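Local structure of malate dehydrogenase (Pyrococcus horikoshii, 1V9N) at residues A[102-113]-A[133-143]. The protein catalyses the NAD-dependent, reversible oxidation of (S)-malate to oxaloacetate, working as a homodimer of the LDH2/MDH2 oxidoreductase family. Residues are numbered along the deposited sequence; the frame is centred on the assembly and turned at random.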
# COMPACT_ATOMS: atom_id res chain seq x y z
N TYR A 102 6.66 -13.42 14.86
CA TYR A 102 7.16 -12.79 16.08
C TYR A 102 8.68 -12.67 16.04
O TYR A 102 9.23 -11.61 16.32
CB TYR A 102 6.76 -13.62 17.30
CG TYR A 102 7.20 -13.02 18.62
CD1 TYR A 102 6.43 -12.03 19.25
CD2 TYR A 102 8.37 -13.43 19.25
CE1 TYR A 102 6.81 -11.47 20.46
CE2 TYR A 102 8.77 -12.87 20.47
CZ TYR A 102 7.98 -11.89 21.07
OH TYR A 102 8.34 -11.35 22.28
N ARG A 103 9.36 -13.76 15.70
CA ARG A 103 10.82 -13.77 15.63
C ARG A 103 11.33 -12.91 14.48
O ARG A 103 12.37 -12.25 14.61
CB ARG A 103 11.35 -15.20 15.48
CG ARG A 103 10.99 -16.13 16.63
CD ARG A 103 11.58 -15.64 17.95
NE ARG A 103 10.96 -16.29 19.10
CZ ARG A 103 11.21 -15.98 20.37
NH1 ARG A 103 12.08 -15.02 20.66
NH2 ARG A 103 10.57 -16.62 21.34
N SER A 104 10.61 -12.93 13.36
CA SER A 104 11.00 -12.14 12.21
C SER A 104 10.89 -10.64 12.51
O SER A 104 11.77 -9.86 12.16
CB SER A 104 10.13 -12.47 11.00
OG SER A 104 10.39 -13.77 10.52
N MSE A 105 9.80 -10.25 13.17
CA MSE A 105 9.60 -8.84 13.50
C MSE A 105 10.60 -8.38 14.56
O MSE A 105 11.07 -7.25 14.51
CB MSE A 105 8.16 -8.58 13.96
CG MSE A 105 7.87 -7.12 14.29
SE MSE A 105 8.37 -5.87 12.87
CE MSE A 105 6.68 -5.75 11.94
N LYS A 106 10.90 -9.25 15.52
CA LYS A 106 11.88 -8.91 16.56
C LYS A 106 13.23 -8.62 15.90
O LYS A 106 13.93 -7.70 16.29
CB LYS A 106 12.05 -10.07 17.55
CG LYS A 106 10.97 -10.17 18.62
CD LYS A 106 11.04 -8.97 19.56
CE LYS A 106 9.98 -9.07 20.66
NZ LYS A 106 10.08 -7.95 21.65
N LEU A 107 13.58 -9.40 14.88
CA LEU A 107 14.84 -9.20 14.18
C LEU A 107 14.83 -7.90 13.38
O LEU A 107 15.83 -7.18 13.32
CB LEU A 107 15.13 -10.38 13.24
CG LEU A 107 16.41 -10.26 12.40
CD1 LEU A 107 17.64 -10.23 13.32
CD2 LEU A 107 16.50 -11.45 11.44
N ALA A 108 13.69 -7.60 12.75
CA ALA A 108 13.58 -6.36 11.98
C ALA A 108 13.74 -5.15 12.91
O ALA A 108 14.41 -4.18 12.56
CB ALA A 108 12.22 -6.31 11.27
N ILE A 109 13.12 -5.21 14.08
CA ILE A 109 13.21 -4.13 15.06
C ILE A 109 14.67 -3.95 15.51
O ILE A 109 15.15 -2.83 15.63
CB ILE A 109 12.30 -4.43 16.28
CG1 ILE A 109 10.83 -4.27 15.88
CG2 ILE A 109 12.64 -3.50 17.46
CD1 ILE A 109 9.84 -4.83 16.88
N LYS A 110 15.37 -5.06 15.74
CA LYS A 110 16.77 -5.00 16.16
C LYS A 110 17.64 -4.34 15.10
O LYS A 110 18.47 -3.48 15.40
CB LYS A 110 17.30 -6.41 16.44
CG LYS A 110 18.73 -6.43 16.96
CD LYS A 110 19.16 -7.85 17.32
CE LYS A 110 20.50 -7.86 18.05
NZ LYS A 110 20.85 -9.22 18.56
N LYS A 111 17.44 -4.72 13.84
CA LYS A 111 18.22 -4.14 12.76
C LYS A 111 17.93 -2.65 12.58
O LYS A 111 18.85 -1.87 12.35
CB LYS A 111 17.96 -4.91 11.46
CG LYS A 111 18.57 -6.33 11.46
CD LYS A 111 18.35 -7.05 10.14
CE LYS A 111 19.02 -8.44 10.14
NZ LYS A 111 20.51 -8.36 10.21
N ALA A 112 16.67 -2.26 12.69
CA ALA A 112 16.29 -0.86 12.55
C ALA A 112 16.94 -0.05 13.68
O ALA A 112 17.51 1.02 13.46
CB ALA A 112 14.75 -0.73 12.62
N LYS A 113 16.84 -0.58 14.89
CA LYS A 113 17.42 0.07 16.05
C LYS A 113 18.90 0.36 15.82
O LYS A 113 19.39 1.45 16.13
CB LYS A 113 17.24 -0.84 17.27
CG LYS A 113 17.75 -0.29 18.59
CD LYS A 113 17.23 -1.14 19.74
CE LYS A 113 15.70 -1.18 19.71
NZ LYS A 113 15.09 -2.15 20.67
N TYR A 133 -0.89 -7.08 14.33
CA TYR A 133 -0.21 -7.57 15.52
C TYR A 133 1.31 -7.36 15.43
O TYR A 133 1.95 -6.98 16.41
CB TYR A 133 -0.51 -9.06 15.72
CG TYR A 133 0.25 -9.70 16.85
CD1 TYR A 133 -0.20 -9.60 18.17
CD2 TYR A 133 1.42 -10.41 16.61
CE1 TYR A 133 0.51 -10.19 19.22
CE2 TYR A 133 2.14 -11.01 17.64
CZ TYR A 133 1.68 -10.90 18.94
OH TYR A 133 2.39 -11.50 19.95
N TYR A 134 1.88 -7.63 14.26
CA TYR A 134 3.33 -7.49 14.07
C TYR A 134 3.72 -6.03 13.88
O TYR A 134 4.75 -5.58 14.40
CB TYR A 134 3.76 -8.35 12.88
CG TYR A 134 3.25 -9.76 13.01
CD1 TYR A 134 3.92 -10.70 13.81
CD2 TYR A 134 2.03 -10.13 12.45
CE1 TYR A 134 3.37 -11.96 14.06
CE2 TYR A 134 1.47 -11.38 12.69
CZ TYR A 134 2.14 -12.29 13.50
OH TYR A 134 1.55 -13.51 13.77
N ALA A 135 2.90 -5.27 13.17
CA ALA A 135 3.21 -3.86 12.96
C ALA A 135 3.23 -3.14 14.31
O ALA A 135 4.10 -2.30 14.55
CB ALA A 135 2.17 -3.21 12.05
N LEU A 136 2.29 -3.49 15.18
CA LEU A 136 2.19 -2.87 16.51
C LEU A 136 3.43 -3.11 17.36
O LEU A 136 3.79 -2.26 18.19
CB LEU A 136 0.96 -3.38 17.26
CG LEU A 136 -0.35 -2.63 17.02
CD1 LEU A 136 -1.47 -3.29 17.82
CD2 LEU A 136 -0.19 -1.16 17.43
N MSE A 137 4.06 -4.26 17.17
CA MSE A 137 5.26 -4.58 17.93
C MSE A 137 6.31 -3.50 17.75
O MSE A 137 6.97 -3.09 18.72
CB MSE A 137 5.82 -5.93 17.47
CG MSE A 137 4.98 -7.13 17.89
SE MSE A 137 5.66 -8.80 17.19
CE MSE A 137 7.35 -8.86 18.13
N ALA A 138 6.47 -3.01 16.52
CA ALA A 138 7.45 -1.98 16.24
C ALA A 138 7.01 -0.62 16.81
O ALA A 138 7.83 0.11 17.38
CB ALA A 138 7.67 -1.86 14.74
N ALA A 139 5.73 -0.29 16.67
CA ALA A 139 5.23 0.98 17.18
C ALA A 139 5.41 1.08 18.70
O ALA A 139 5.74 2.16 19.21
CB ALA A 139 3.75 1.15 16.82
N GLU A 140 5.21 -0.02 19.41
CA GLU A 140 5.37 -0.03 20.86
C GLU A 140 6.84 0.15 21.23
O GLU A 140 7.17 0.37 22.39
CB GLU A 140 4.84 -1.33 21.47
CG GLU A 140 3.33 -1.56 21.31
CD GLU A 140 2.47 -0.45 21.91
OE1 GLU A 140 3.01 0.38 22.68
OE2 GLU A 140 1.25 -0.41 21.63
N GLU A 141 7.71 0.06 20.23
CA GLU A 141 9.13 0.24 20.44
C GLU A 141 9.57 1.64 19.98
O GLU A 141 10.75 1.95 19.97
CB GLU A 141 9.93 -0.83 19.70
CG GLU A 141 9.71 -2.24 20.21
CD GLU A 141 10.20 -2.41 21.64
OE1 GLU A 141 11.39 -2.17 21.89
OE2 GLU A 141 9.38 -2.80 22.51
N GLY A 142 8.60 2.46 19.59
CA GLY A 142 8.90 3.81 19.13
C GLY A 142 9.35 3.87 17.68
O GLY A 142 10.11 4.77 17.30
N MSE A 143 8.89 2.93 16.87
CA MSE A 143 9.27 2.88 15.46
C MSE A 143 8.06 2.63 14.57
O MSE A 143 6.99 2.28 15.05
CB MSE A 143 10.28 1.75 15.25
CG MSE A 143 11.46 1.80 16.19
SE MSE A 143 12.64 0.30 15.94
CE MSE A 143 13.71 0.51 17.55
O HOH W 1 13.56 -1.49 23.20
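M137, like M105 and M143 a selenomethionine, is the knob of this helix pair: its side chain drops into the hole formed by Y102, M105, K106 and I109 of helix 97-115. With CG anti to its carbonyl carbon (chi1 -71°) and a bend at chi3, M137 crosses Y102 at about a right angle. Its CE makes an apolar contact with Y102 CD1 (3.5 Å), while its SE lies oblique to the ring, 4.9 Å from the centroid, a Met-aromatic contact. The aliphatic stem of K106 forms one wall. M105 slides past M137 the opposite way and curls at chi2 and chi3, bringing its methyl against the backbone of Y134. One turn on, I109 CD1 rests 3.8 Å from A138 CA. The segment axes approach to 9.7 Å, crossing at -30°. A Schellman motif with G142 at C-prime ends helix 132-139 and turns M143 back, its SE reaching A112 CB (4.1 Å) and its methyl meeting K113. Beneath, M105 and A112 seat helix 97-115 on V284 of strand 278-285. At the solvent-facing edge, K113 NZ and E141 OE1 form a long salt bridge (3.9 Å); NZ donates to a water (3.0 Å) that donates to OE1 (2.6 Å). Cohesion therefore rests mainly on apolar packing of methionine-type and aliphatic side chains.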